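Local coordinates for protein NAD(P)H-FMN oxidoreductase (Bacillus subtilis, PDB 5LVA) that binds FMN in a flavodoxin-like fold and probably works as a flavin reductase, passing electrons from NAD(P)H to the flavin, at residues V3-H9 and I31-Y37; A20-L25 and G162-R167; D42-D46 and L74-W78; R59-P65 and E100-S106. All blocks are in the same frame, centred on the assembly; numbering follows the deposited sequence.

Overall arrangement
From the N terminus, strand 3-7 runs into the FMN phosphate site, helix 17-23 returns, and contact 1 closes this first beta-alpha-beta unit by pairing 3-9 with 31-37. Contact 3 follows in series, setting the loop 42-46 against helix 73-82. That helix connects strands 59-65 and 100-106, which contact 4 pairs, so contacts 3 and 4 cross along the chain. Contact 2, between 20-25 and 162-167, joins the first helix to the last; it encloses contacts 3 and 4 and crosses contact 1. Strand 3-7 lies beside 59-65, placing contacts 1 and 4 in one parallel sheet, while contacts 2 and 3, centres about 24 Å apart, lie on opposite sides of the chain's centre.

Contact 1. Residues V3-H9 and I31-Y37; sequences VLVLAFH and ITLRDLY. With FMN (flavin mononucleotide), chain C.
Strands 3-7 and 31-35 run parallel, 4.8 Å apart at closest approach and their N-to-C directions 14° apart, in the first beta-alpha-beta unit of the flavodoxin-like fold; 31-35 is an edge strand of the sheet within the chain. The register pairs V3 with I31 through A7 with D35. Its ladder comprises T32 N to V3 O and V5 N to T32 O (both 2.9 Å), R34 N to V5 O and A7 N to R34 O (both 3.0 Å), and L36 N to A7 O (3.2 Å), the last at the first turn of helix 36-39. V3, V5, I31 and L33 share the face toward helix 17-23; V3 CB meets I31 CD1 at 3.6 Å. On the other face lie L4, L6, T32 and R34, whose guanidinium bridges to E50 and E39. L36 CD1 lies over the F8 ring, 4.2 Å from its centroid. D35 caps the helix, and water 2 links D35 OD1 (2.9 Å) to H9 O (2.7 Å). Beyond the strand end, H9, chi1 t, reaches the FMN phosphate: NE2 donates to O1P at a very short 2.5 Å.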
# COMPACT_ATOMS: atom_id res chain seq x y z
N VAL A 3 8.68 9.80 1.36
CA VAL A 3 7.68 8.75 1.32
C VAL A 3 7.31 8.33 -0.09
O VAL A 3 6.80 9.12 -0.86
CB VAL A 3 6.42 9.17 2.06
CG1 VAL A 3 5.42 8.04 2.07
CG2 VAL A 3 6.75 9.61 3.48
N LEU A 4 7.55 7.06 -0.40
CA LEU A 4 7.17 6.50 -1.69
C LEU A 4 5.81 5.81 -1.58
O LEU A 4 5.65 4.88 -0.81
CB LEU A 4 8.24 5.51 -2.15
CG LEU A 4 8.09 4.81 -3.49
CD1 LEU A 4 8.14 5.80 -4.65
CD2 LEU A 4 9.16 3.77 -3.65
N VAL A 5 4.82 6.31 -2.32
CA VAL A 5 3.49 5.69 -2.31
C VAL A 5 3.28 4.94 -3.59
O VAL A 5 3.09 5.55 -4.65
CB VAL A 5 2.34 6.72 -2.15
CG1 VAL A 5 1.00 6.01 -2.11
CG2 VAL A 5 2.51 7.57 -0.90
N LEU A 6 3.30 3.62 -3.51
CA LEU A 6 3.04 2.80 -4.67
C LEU A 6 1.56 2.43 -4.73
O LEU A 6 1.11 1.60 -3.96
CB LEU A 6 3.92 1.56 -4.63
CG LEU A 6 5.39 1.86 -4.37
CD1 LEU A 6 6.20 0.59 -4.24
CD2 LEU A 6 5.93 2.69 -5.49
N ALA A 7 0.82 3.04 -5.64
CA ALA A 7 -0.62 2.78 -5.74
C ALA A 7 -0.91 1.71 -6.76
O ALA A 7 -0.42 1.77 -7.88
CB ALA A 7 -1.37 4.04 -6.06
N PHE A 8 -1.69 0.71 -6.36
CA PHE A 8 -2.02 -0.40 -7.24
C PHE A 8 -3.53 -0.52 -7.43
O PHE A 8 -4.22 -1.19 -6.68
CB PHE A 8 -1.47 -1.72 -6.70
CG PHE A 8 0.03 -1.81 -6.67
CD1 PHE A 8 0.75 -1.29 -5.62
CD2 PHE A 8 0.71 -2.47 -7.68
CE1 PHE A 8 2.13 -1.39 -5.57
CE2 PHE A 8 2.09 -2.58 -7.64
CZ PHE A 8 2.80 -2.03 -6.59
N HIS A 9 -4.02 0.14 -8.47
CA HIS A 9 -5.41 0.09 -8.83
C HIS A 9 -5.51 -0.04 -10.34
O HIS A 9 -4.88 0.72 -11.06
CB HIS A 9 -6.14 1.33 -8.33
CG HIS A 9 -7.62 1.23 -8.43
ND1 HIS A 9 -8.27 0.97 -9.61
CD2 HIS A 9 -8.58 1.36 -7.49
CE1 HIS A 9 -9.57 0.94 -9.40
NE2 HIS A 9 -9.79 1.18 -8.12
N ILE A 31 6.46 13.48 -0.67
CA ILE A 31 5.69 12.39 -1.26
C ILE A 31 6.01 12.19 -2.72
O ILE A 31 5.97 13.11 -3.51
CB ILE A 31 4.17 12.63 -1.15
CG1 ILE A 31 3.75 12.84 0.29
CG2 ILE A 31 3.43 11.45 -1.71
CD1 ILE A 31 3.89 11.61 1.10
N THR A 32 6.33 10.95 -3.07
CA THR A 32 6.40 10.50 -4.44
C THR A 32 5.23 9.55 -4.70
O THR A 32 5.28 8.40 -4.27
CB THR A 32 7.71 9.78 -4.72
OG1 THR A 32 8.79 10.56 -4.22
CG2 THR A 32 7.90 9.51 -6.18
N LEU A 33 4.18 10.01 -5.36
CA LEU A 33 3.07 9.11 -5.64
C LEU A 33 3.23 8.52 -7.02
O LEU A 33 3.69 9.19 -7.93
CB LEU A 33 1.72 9.82 -5.51
CG LEU A 33 0.53 8.86 -5.57
CD1 LEU A 33 -0.50 9.21 -4.52
CD2 LEU A 33 -0.11 8.85 -6.93
N ARG A 34 2.90 7.25 -7.16
CA ARG A 34 3.01 6.56 -8.43
C ARG A 34 1.78 5.70 -8.66
O ARG A 34 1.22 5.13 -7.73
CB ARG A 34 4.28 5.71 -8.48
CG ARG A 34 5.55 6.50 -8.46
CD ARG A 34 6.77 5.60 -8.53
NE ARG A 34 6.86 4.89 -9.80
CZ ARG A 34 7.24 3.63 -9.93
NH1 ARG A 34 7.56 2.92 -8.86
NH2 ARG A 34 7.28 3.07 -11.13
N ASP A 35 1.37 5.62 -9.91
CA ASP A 35 0.24 4.83 -10.36
C ASP A 35 0.81 3.72 -11.19
O ASP A 35 1.08 3.89 -12.39
CB ASP A 35 -0.72 5.70 -11.16
CG ASP A 35 -1.92 4.94 -11.68
OD1 ASP A 35 -1.94 3.70 -11.67
OD2 ASP A 35 -2.86 5.60 -12.13
N LEU A 36 1.00 2.56 -10.58
CA LEU A 36 1.77 1.51 -11.24
C LEU A 36 1.07 0.86 -12.42
O LEU A 36 1.73 0.53 -13.39
CB LEU A 36 2.18 0.46 -10.22
CG LEU A 36 3.45 1.00 -9.57
CD1 LEU A 36 3.16 1.56 -8.19
CD2 LEU A 36 4.52 -0.03 -9.57
N TYR A 37 -0.24 0.69 -12.36
CA TYR A 37 -0.97 0.14 -13.50
C TYR A 37 -0.89 1.07 -14.69
O TYR A 37 -0.89 0.64 -15.84
CB TYR A 37 -2.43 -0.13 -13.13
CG TYR A 37 -2.69 -1.52 -12.61
CD1 TYR A 37 -2.86 -2.58 -13.48
CD2 TYR A 37 -2.77 -1.77 -11.26
CE1 TYR A 37 -3.09 -3.84 -13.02
CE2 TYR A 37 -3.02 -3.04 -10.79
CZ TYR A 37 -3.17 -4.07 -11.67
OH TYR A 37 -3.41 -5.33 -11.20
N1 FMN C . -14.12 -5.60 -0.33
C2 FMN C . -13.89 -6.25 0.87
O2 FMN C . -14.21 -5.73 1.93
N3 FMN C . -13.29 -7.49 0.90
C4 FMN C . -12.92 -8.10 -0.27
O4 FMN C . -12.39 -9.20 -0.19
C4A FMN C . -13.16 -7.45 -1.48
N5 FMN C . -12.79 -8.04 -2.67
C5A FMN C . -13.01 -7.42 -3.87
C6 FMN C . -12.63 -8.04 -5.05
C7 FMN C . -12.82 -7.44 -6.27
C7M FMN C . -12.39 -8.15 -7.52
C8 FMN C . -13.42 -6.18 -6.31
C8M FMN C . -13.65 -5.48 -7.62
C9 FMN C . -13.81 -5.56 -5.13
C9A FMN C . -13.60 -6.16 -3.90
N10 FMN C . -13.98 -5.55 -2.71
C10 FMN C . -13.75 -6.20 -1.51
C1' FMN C . -14.59 -4.18 -2.72
C2' FMN C . -13.35 -3.24 -2.78
O2' FMN C . -12.50 -3.45 -1.66
C3' FMN C . -13.63 -1.75 -3.02
O3' FMN C . -14.19 -1.68 -4.30
C4' FMN C . -12.34 -0.92 -2.94
O4' FMN C . -11.74 -1.15 -1.70
C5' FMN C . -12.39 0.60 -3.04
O5' FMN C . -12.59 0.98 -4.38
P FMN C . -11.87 2.16 -5.20
O1P FMN C . -11.60 1.50 -6.50
O2P FMN C . -12.83 3.30 -5.31
O3P FMN C . -10.57 2.67 -4.69
O HOH W 1 -1.97 1.78 -10.17
O HOH W 2 -4.45 2.78 -12.76

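Contact 2. Residues A20-L25 and G162-R167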
# COMPACT_ATOMS: atom_id res chain seq x y z
N ALA A 20 -9.47 9.52 -4.56
CA ALA A 20 -9.61 10.59 -3.58
C ALA A 20 -8.45 10.64 -2.60
O ALA A 20 -8.02 11.71 -2.18
CB ALA A 20 -10.91 10.43 -2.83
N PHE A 21 -7.96 9.47 -2.21
CA PHE A 21 -6.87 9.39 -1.27
C PHE A 21 -5.59 9.89 -1.92
O PHE A 21 -4.87 10.70 -1.36
CB PHE A 21 -6.68 7.95 -0.77
CG PHE A 21 -7.73 7.49 0.19
CD1 PHE A 21 -8.79 8.31 0.53
CD2 PHE A 21 -7.63 6.25 0.78
CE1 PHE A 21 -9.75 7.88 1.41
CE2 PHE A 21 -8.59 5.82 1.67
CZ PHE A 21 -9.64 6.64 1.98
N ALA A 22 -5.33 9.38 -3.11
CA ALA A 22 -4.17 9.81 -3.88
C ALA A 22 -4.14 11.32 -4.13
O ALA A 22 -3.08 11.93 -4.09
CB ALA A 22 -4.12 9.06 -5.20
N ASP A 23 -5.31 11.92 -4.39
CA ASP A 23 -5.39 13.36 -4.69
C ASP A 23 -4.82 14.24 -3.59
O ASP A 23 -4.28 15.31 -3.86
CB ASP A 23 -6.85 13.78 -4.93
CG ASP A 23 -7.35 13.42 -6.31
OD1 ASP A 23 -6.52 13.20 -7.22
OD2 ASP A 23 -8.58 13.37 -6.50
N THR A 24 -4.94 13.80 -2.35
CA THR A 24 -4.54 14.60 -1.21
C THR A 24 -3.03 14.70 -1.06
O THR A 24 -2.54 15.47 -0.25
CB THR A 24 -5.12 14.02 0.08
OG1 THR A 24 -4.46 12.79 0.38
CG2 THR A 24 -6.59 13.75 -0.07
N LEU A 25 -2.28 13.94 -1.86
CA LEU A 25 -0.82 13.90 -1.74
C LEU A 25 -0.06 14.52 -2.93
O LEU A 25 1.17 14.56 -2.93
CB LEU A 25 -0.38 12.45 -1.56
CG LEU A 25 -0.74 11.74 -0.24
CD1 LEU A 25 -0.31 10.29 -0.30
CD2 LEU A 25 -0.12 12.41 0.97
N GLY A 162 -12.30 10.51 5.37
CA GLY A 162 -11.44 9.35 5.21
C GLY A 162 -10.16 9.73 4.51
O GLY A 162 -9.09 9.26 4.87
N ALA A 163 -10.28 10.59 3.51
CA ALA A 163 -9.12 11.03 2.73
C ALA A 163 -8.16 11.84 3.58
O ALA A 163 -6.95 11.64 3.53
CB ALA A 163 -9.56 11.84 1.51
N THR A 164 -8.70 12.75 4.38
CA THR A 164 -7.82 13.57 5.19
C THR A 164 -7.17 12.70 6.27
O THR A 164 -6.05 12.98 6.69
CB THR A 164 -8.57 14.77 5.82
OG1 THR A 164 -7.76 15.37 6.83
CG2 THR A 164 -9.85 14.35 6.43
N GLN A 165 -7.85 11.64 6.68
CA GLN A 165 -7.30 10.73 7.67
C GLN A 165 -6.20 9.88 7.06
O GLN A 165 -5.21 9.55 7.71
CB GLN A 165 -8.39 9.85 8.26
CG GLN A 165 -9.24 10.54 9.29
CD GLN A 165 -8.42 11.12 10.41
OE1 GLN A 165 -7.40 10.57 10.80
NE2 GLN A 165 -8.86 12.25 10.94
N TYR A 166 -6.38 9.53 5.79
CA TYR A 166 -5.37 8.81 5.05
C TYR A 166 -4.09 9.64 5.00
O TYR A 166 -3.01 9.14 5.27
CB TYR A 166 -5.89 8.49 3.65
CG TYR A 166 -4.85 8.18 2.60
CD1 TYR A 166 -4.25 9.19 1.87
CD2 TYR A 166 -4.50 6.87 2.30
CE1 TYR A 166 -3.31 8.91 0.90
CE2 TYR A 166 -3.56 6.58 1.33
CZ TYR A 166 -2.97 7.61 0.63
OH TYR A 166 -2.04 7.33 -0.33
N ARG A 167 -4.24 10.91 4.67
CA ARG A 167 -3.09 11.79 4.51
C ARG A 167 -2.33 11.93 5.82
O ARG A 167 -1.11 11.90 5.83
CB ARG A 167 -3.54 13.17 4.02
CG ARG A 167 -2.40 14.04 3.52
CD ARG A 167 -2.78 15.49 3.46
NE ARG A 167 -1.87 16.26 2.61
CZ ARG A 167 -0.87 17.01 3.05
NH1 ARG A 167 -0.64 17.12 4.35
NH2 ARG A 167 -0.10 17.66 2.20
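Helix 156-171 packs here against segment 20-25 of the first helix region, so that the first and last helices of the flavodoxin-like fold meet on one face of the sheet. At G162 the F21 ring lies against the backbone, with CE1 3.6 Å from G162 C. A163 continues this small surface: its N lies 3.5 Å from F21 CE1, and its CB touches F21 CD1 at 3.7 Å and T24 CG2 at 3.9 Å. Y166, one turn further on, is reciprocally packed with F21. F21 CB sits 3.6 Å above the centroid of the Y166 ring and Y166 CB 4.0 Å from that of F21, two CH-pi contacts, each from the CB of one residue to the ring of the other; the rings themselves are nearly parallel but barely overlap. L25 CD1 adds a contact with Y166 CE1 at 3.5 Å, while the tyrosine hydroxyl is hydrogen-bonded to Q63 of the sheet. R167 then stretches out with chi1 to chi3 all t, and its NE donates to T24 O at 3.0 Å. The contact thus combines a largely apolar, aromatic interior with a single direct hydrogen bond at its margin, where the arginine satisfies the carbonyl of T24.

Contact 3. Residues D42-D46 and L74-W78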
# COMPACT_ATOMS: atom_id res chain seq x y z
N ASP A 42 1.20 -3.07 -19.55
CA ASP A 42 1.34 -4.45 -19.97
C ASP A 42 1.97 -5.28 -18.86
O ASP A 42 2.41 -6.39 -19.09
CB ASP A 42 2.15 -4.54 -21.26
CG ASP A 42 3.58 -4.05 -21.09
OD1 ASP A 42 3.85 -3.32 -20.11
OD2 ASP A 42 4.42 -4.39 -21.94
N GLU A 43 1.98 -4.71 -17.66
CA GLU A 43 2.53 -5.35 -16.45
C GLU A 43 3.99 -5.75 -16.58
O GLU A 43 4.46 -6.59 -15.83
CB GLU A 43 1.69 -6.57 -16.07
CG GLU A 43 0.34 -6.21 -15.48
CD GLU A 43 -0.57 -7.40 -15.33
OE1 GLU A 43 -0.40 -8.38 -16.09
OE2 GLU A 43 -1.48 -7.35 -14.48
N ALA A 44 4.71 -5.15 -17.52
CA ALA A 44 6.14 -5.42 -17.66
C ALA A 44 6.92 -4.43 -16.81
O ALA A 44 7.09 -3.29 -17.18
CB ALA A 44 6.57 -5.33 -19.10
N ILE A 45 7.40 -4.90 -15.65
CA ILE A 45 7.94 -4.01 -14.63
C ILE A 45 9.42 -3.75 -14.83
O ILE A 45 10.18 -4.66 -15.14
CB ILE A 45 7.67 -4.59 -13.22
CG1 ILE A 45 6.17 -4.68 -12.98
CG2 ILE A 45 8.33 -3.75 -12.14
CD1 ILE A 45 5.78 -5.17 -11.61
N ASP A 46 9.82 -2.50 -14.69
CA ASP A 46 11.22 -2.12 -14.74
C ASP A 46 11.81 -2.34 -13.35
O ASP A 46 11.72 -1.49 -12.47
CB ASP A 46 11.33 -0.66 -15.19
CG ASP A 46 12.75 -0.24 -15.54
OD1 ASP A 46 13.70 -0.67 -14.85
OD2 ASP A 46 12.91 0.55 -16.49
N LEU A 74 -1.03 -6.97 -9.70
CA LEU A 74 0.20 -6.31 -10.12
C LEU A 74 1.15 -6.10 -8.93
O LEU A 74 2.37 -6.11 -9.09
CB LEU A 74 -0.09 -4.98 -10.80
CG LEU A 74 1.14 -4.23 -11.30
CD1 LEU A 74 1.97 -5.12 -12.21
CD2 LEU A 74 0.78 -2.93 -11.96
N LEU A 75 0.58 -5.94 -7.75
CA LEU A 75 1.39 -5.85 -6.54
C LEU A 75 2.07 -7.18 -6.24
O LEU A 75 3.26 -7.21 -5.93
CB LEU A 75 0.55 -5.40 -5.35
CG LEU A 75 1.25 -5.45 -3.98
CD1 LEU A 75 2.60 -4.77 -4.01
CD2 LEU A 75 0.37 -4.83 -2.92
N LYS A 76 1.34 -8.28 -6.37
CA LYS A 76 1.93 -9.61 -6.18
C LYS A 76 3.10 -9.84 -7.13
O LYS A 76 4.15 -10.34 -6.73
CB LYS A 76 0.88 -10.70 -6.38
CG LYS A 76 1.35 -12.04 -5.86
CD LYS A 76 1.86 -11.88 -4.44
CE LYS A 76 2.72 -13.02 -3.98
NZ LYS A 76 4.03 -13.16 -4.63
N LYS A 77 2.91 -9.48 -8.40
CA LYS A 77 3.96 -9.52 -9.40
C LYS A 77 5.11 -8.58 -9.07
O LYS A 77 6.28 -8.91 -9.29
CB LYS A 77 3.39 -9.18 -10.77
CG LYS A 77 4.34 -9.37 -11.90
CD LYS A 77 3.66 -9.10 -13.21
CE LYS A 77 2.73 -10.21 -13.59
NZ LYS A 77 2.15 -9.97 -14.94
N TRP A 78 4.78 -7.41 -8.54
CA TRP A 78 5.80 -6.48 -8.08
C TRP A 78 6.70 -7.07 -7.00
O TRP A 78 7.91 -6.96 -7.07
CB TRP A 78 5.15 -5.21 -7.56
CG TRP A 78 6.09 -4.09 -7.32
CD1 TRP A 78 6.36 -3.05 -8.16
CD2 TRP A 78 6.89 -3.87 -6.15
NE1 TRP A 78 7.28 -2.21 -7.60
CE2 TRP A 78 7.62 -2.69 -6.36
CE3 TRP A 78 7.06 -4.56 -4.94
CZ2 TRP A 78 8.51 -2.18 -5.41
CZ3 TRP A 78 7.94 -4.05 -4.01
CH2 TRP A 78 8.65 -2.88 -4.24
O HOH W 3 4.36 -9.65 -16.95
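The backbone of E43 has a left-handed helical conformation, phi 58° and psi 20°, in a loop that lies across helix 73-82 without forming any regular secondary structure of its own. This loop joins helices 36-39 and 47-56 in the flavodoxin-like fold, and the helix it meets is the connection of the beta-alpha-beta unit formed with strands 59-65 and 100-106. E43 is the middle residue of an Asx turn, in which D42 OD1 accepts from A44 N at 3.3 Å. E43 and I45 both direct their CA-to-CB bonds toward the helix, whereas that of A44 between them points away. I45 makes the main apolar contact: its CD1 is 3.9 Å from L74 CD1, 3.8 Å from W78 CA and 4.1 Å from W78 CD1, filling the space between residues one turn apart. The aliphatic part of E43 extends this patch, with CG 3.8 Å from L74 CD1. Behind them, W78 is held by a hydrogen bond from its indole to E50 and packs edge-to-face with F62 of the sheet. At the solvent side the link is polar. K77 NZ forms a salt bridge with E43 OE1 at 3.2 Å, weak as a hydrogen bond, and also donates to water 3 at 3.0 Å, which in turn donates to E43 O at 3.3 Å.

Contact 4. Residues R59-P65 and E100-S106; sequences RIVFQFP and EFMVAVS. With FMN (flavin mononucleotide), chain C.
R59 and E100 form a salt bridge where strands 59-65 and 100-106 begin: NE donates to E100 OE1 at 2.8 Å and NH2 to the same oxygen at 3.1 Å, with R59 chi1 and chi2 t; NH2 is also hydrogen-bonded to K172 O. At the far end S106 OG, chi1 p, shares a 2.8 Å hydrogen bond with FMN O4', and P65 CB lies 3.5 Å from FMN C4'. Between them the backbones pair in parallel, R59 with E100 through P65 with S106, axes 4.7 Å apart and crossed at -18°. I60 N to E100 O (2.9 Å), M102 N to I60 O (3.0 Å), F62 N to M102 O (2.9 Å), A104 N to F62 O (2.8 Å) and F64 N to A104 O (3.1 Å) precede a weak S106 N to F64 O (3.3 Å). These are inner strands of the flavodoxin-like parallel sheet, FMN at their C-terminal ends. One face carries V61, M102 and A104, V61 CG2 meeting M102 CG at 3.6 Å; the other carries F62, chi1 m, with CE1 3.6 Å from F101 CE2, and F64, chi1 p, with CZ 3.7 Å from V103 CG1.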
# COMPACT_ATOMS: atom_id res chain seq x y z
N ARG A 59 10.33 5.60 3.56
CA ARG A 59 9.13 4.85 3.87
C ARG A 59 8.44 4.44 2.58
O ARG A 59 8.31 5.24 1.67
CB ARG A 59 8.18 5.67 4.73
CG ARG A 59 6.90 4.94 5.08
CD ARG A 59 5.92 5.84 5.78
NE ARG A 59 6.37 6.19 7.12
CZ ARG A 59 5.62 6.82 8.01
NH1 ARG A 59 4.38 7.19 7.72
NH2 ARG A 59 6.12 7.09 9.22
N ILE A 60 8.00 3.19 2.50
CA ILE A 60 7.29 2.70 1.33
C ILE A 60 5.86 2.31 1.67
O ILE A 60 5.61 1.51 2.57
CB ILE A 60 8.00 1.51 0.72
CG1 ILE A 60 9.48 1.84 0.58
CG2 ILE A 60 7.39 1.17 -0.63
CD1 ILE A 60 10.27 0.76 -0.02
N VAL A 61 4.91 2.90 0.95
CA VAL A 61 3.49 2.71 1.20
C VAL A 61 2.84 1.98 0.05
O VAL A 61 2.84 2.47 -1.07
CB VAL A 61 2.78 4.05 1.41
CG1 VAL A 61 1.30 3.84 1.57
CG2 VAL A 61 3.35 4.76 2.62
N PHE A 62 2.28 0.82 0.32
CA PHE A 62 1.55 0.08 -0.69
C PHE A 62 0.06 0.40 -0.58
O PHE A 62 -0.58 0.06 0.40
CB PHE A 62 1.79 -1.42 -0.55
CG PHE A 62 3.24 -1.81 -0.69
CD1 PHE A 62 4.09 -1.78 0.41
CD2 PHE A 62 3.75 -2.20 -1.91
CE1 PHE A 62 5.42 -2.14 0.28
CE2 PHE A 62 5.08 -2.55 -2.04
CZ PHE A 62 5.91 -2.53 -0.94
N GLN A 63 -0.47 1.10 -1.59
CA GLN A 63 -1.86 1.52 -1.59
C GLN A 63 -2.64 0.73 -2.61
O GLN A 63 -2.28 0.70 -3.77
CB GLN A 63 -1.97 3.01 -1.87
CG GLN A 63 -3.38 3.54 -1.78
CD GLN A 63 -3.51 5.01 -2.14
OE1 GLN A 63 -2.57 5.79 -2.00
NE2 GLN A 63 -4.68 5.39 -2.60
N PHE A 64 -3.73 0.09 -2.18
CA PHE A 64 -4.52 -0.72 -3.08
C PHE A 64 -5.90 -0.95 -2.53
O PHE A 64 -6.12 -0.75 -1.35
CB PHE A 64 -3.82 -2.05 -3.37
CG PHE A 64 -3.45 -2.85 -2.13
CD1 PHE A 64 -2.22 -2.67 -1.52
CD2 PHE A 64 -4.32 -3.80 -1.61
CE1 PHE A 64 -1.88 -3.41 -0.42
CE2 PHE A 64 -3.98 -4.53 -0.51
CZ PHE A 64 -2.77 -4.34 0.09
N PRO A 65 -6.85 -1.33 -3.38
CA PRO A 65 -8.12 -1.80 -2.84
C PRO A 65 -8.01 -3.25 -2.41
O PRO A 65 -7.25 -4.00 -3.02
CB PRO A 65 -9.08 -1.64 -4.02
CG PRO A 65 -8.23 -1.84 -5.20
CD PRO A 65 -6.91 -1.19 -4.85
N GLU A 100 10.78 2.03 6.53
CA GLU A 100 9.43 1.76 7.00
C GLU A 100 8.56 1.19 5.89
O GLU A 100 8.77 1.48 4.71
CB GLU A 100 8.79 3.03 7.57
CG GLU A 100 9.38 3.45 8.90
CD GLU A 100 8.92 4.83 9.35
OE1 GLU A 100 8.81 5.75 8.51
OE2 GLU A 100 8.69 5.01 10.57
N PHE A 101 7.59 0.37 6.28
CA PHE A 101 6.76 -0.40 5.38
C PHE A 101 5.34 -0.25 5.88
O PHE A 101 5.04 -0.61 6.99
CB PHE A 101 7.22 -1.86 5.39
CG PHE A 101 6.44 -2.80 4.49
CD1 PHE A 101 5.09 -3.02 4.67
CD2 PHE A 101 7.12 -3.57 3.55
CE1 PHE A 101 4.41 -3.92 3.86
CE2 PHE A 101 6.45 -4.48 2.75
CZ PHE A 101 5.10 -4.64 2.90
N MET A 102 4.44 0.30 5.07
CA MET A 102 3.06 0.33 5.50
C MET A 102 2.08 0.05 4.36
O MET A 102 2.41 0.18 3.19
CB MET A 102 2.75 1.65 6.21
CG MET A 102 2.24 2.78 5.37
SD MET A 102 1.33 3.98 6.40
CE MET A 102 -0.10 2.99 6.70
N VAL A 103 0.89 -0.37 4.74
CA VAL A 103 -0.16 -0.71 3.80
C VAL A 103 -1.29 0.27 3.96
O VAL A 103 -1.67 0.58 5.06
CB VAL A 103 -0.67 -2.17 4.02
CG1 VAL A 103 -1.94 -2.43 3.20
CG2 VAL A 103 0.40 -3.16 3.67
N ALA A 104 -1.82 0.77 2.85
CA ALA A 104 -3.03 1.59 2.89
C ALA A 104 -4.07 0.91 2.03
O ALA A 104 -3.93 0.84 0.83
CB ALA A 104 -2.76 3.00 2.41
N VAL A 105 -5.13 0.40 2.64
CA VAL A 105 -6.03 -0.47 1.93
C VAL A 105 -7.47 -0.06 2.17
O VAL A 105 -7.85 0.36 3.26
CB VAL A 105 -5.80 -1.96 2.34
CG1 VAL A 105 -6.02 -2.15 3.84
CG2 VAL A 105 -6.69 -2.89 1.56
N SER A 106 -8.27 -0.12 1.12
CA SER A 106 -9.67 0.20 1.23
C SER A 106 -10.49 -1.07 1.08
O SER A 106 -10.15 -1.95 0.30
CB SER A 106 -10.05 1.24 0.18
OG SER A 106 -9.78 0.74 -1.11
N1 FMN C . -14.12 -5.60 -0.33
C2 FMN C . -13.89 -6.25 0.87
O2 FMN C . -14.21 -5.73 1.93
N3 FMN C . -13.29 -7.49 0.90
C4 FMN C . -12.92 -8.10 -0.27
O4 FMN C . -12.39 -9.20 -0.19
C4A FMN C . -13.16 -7.45 -1.48
N5 FMN C . -12.79 -8.04 -2.67
C5A FMN C . -13.01 -7.42 -3.87
C6 FMN C . -12.63 -8.04 -5.05
C7 FMN C . -12.82 -7.44 -6.27
C7M FMN C . -12.39 -8.15 -7.52
C8 FMN C . -13.42 -6.18 -6.31
C8M FMN C . -13.65 -5.48 -7.62
C9 FMN C . -13.81 -5.56 -5.13
C9A FMN C . -13.60 -6.16 -3.90
N10 FMN C . -13.98 -5.55 -2.71
C10 FMN C . -13.75 -6.20 -1.51
C1' FMN C . -14.59 -4.18 -2.72
C2' FMN C . -13.35 -3.24 -2.78
O2' FMN C . -12.50 -3.45 -1.66
C3' FMN C . -13.63 -1.75 -3.02
O3' FMN C . -14.19 -1.68 -4.30
C4' FMN C . -12.34 -0.92 -2.94
O4' FMN C . -11.74 -1.15 -1.70
C5' FMN C . -12.39 0.60 -3.04
O5' FMN C . -12.59 0.98 -4.38
P FMN C . -11.87 2.16 -5.20
O1P FMN C . -11.60 1.50 -6.50
O2P FMN C . -12.83 3.30 -5.31
O3P FMN C . -10.57 2.67 -4.69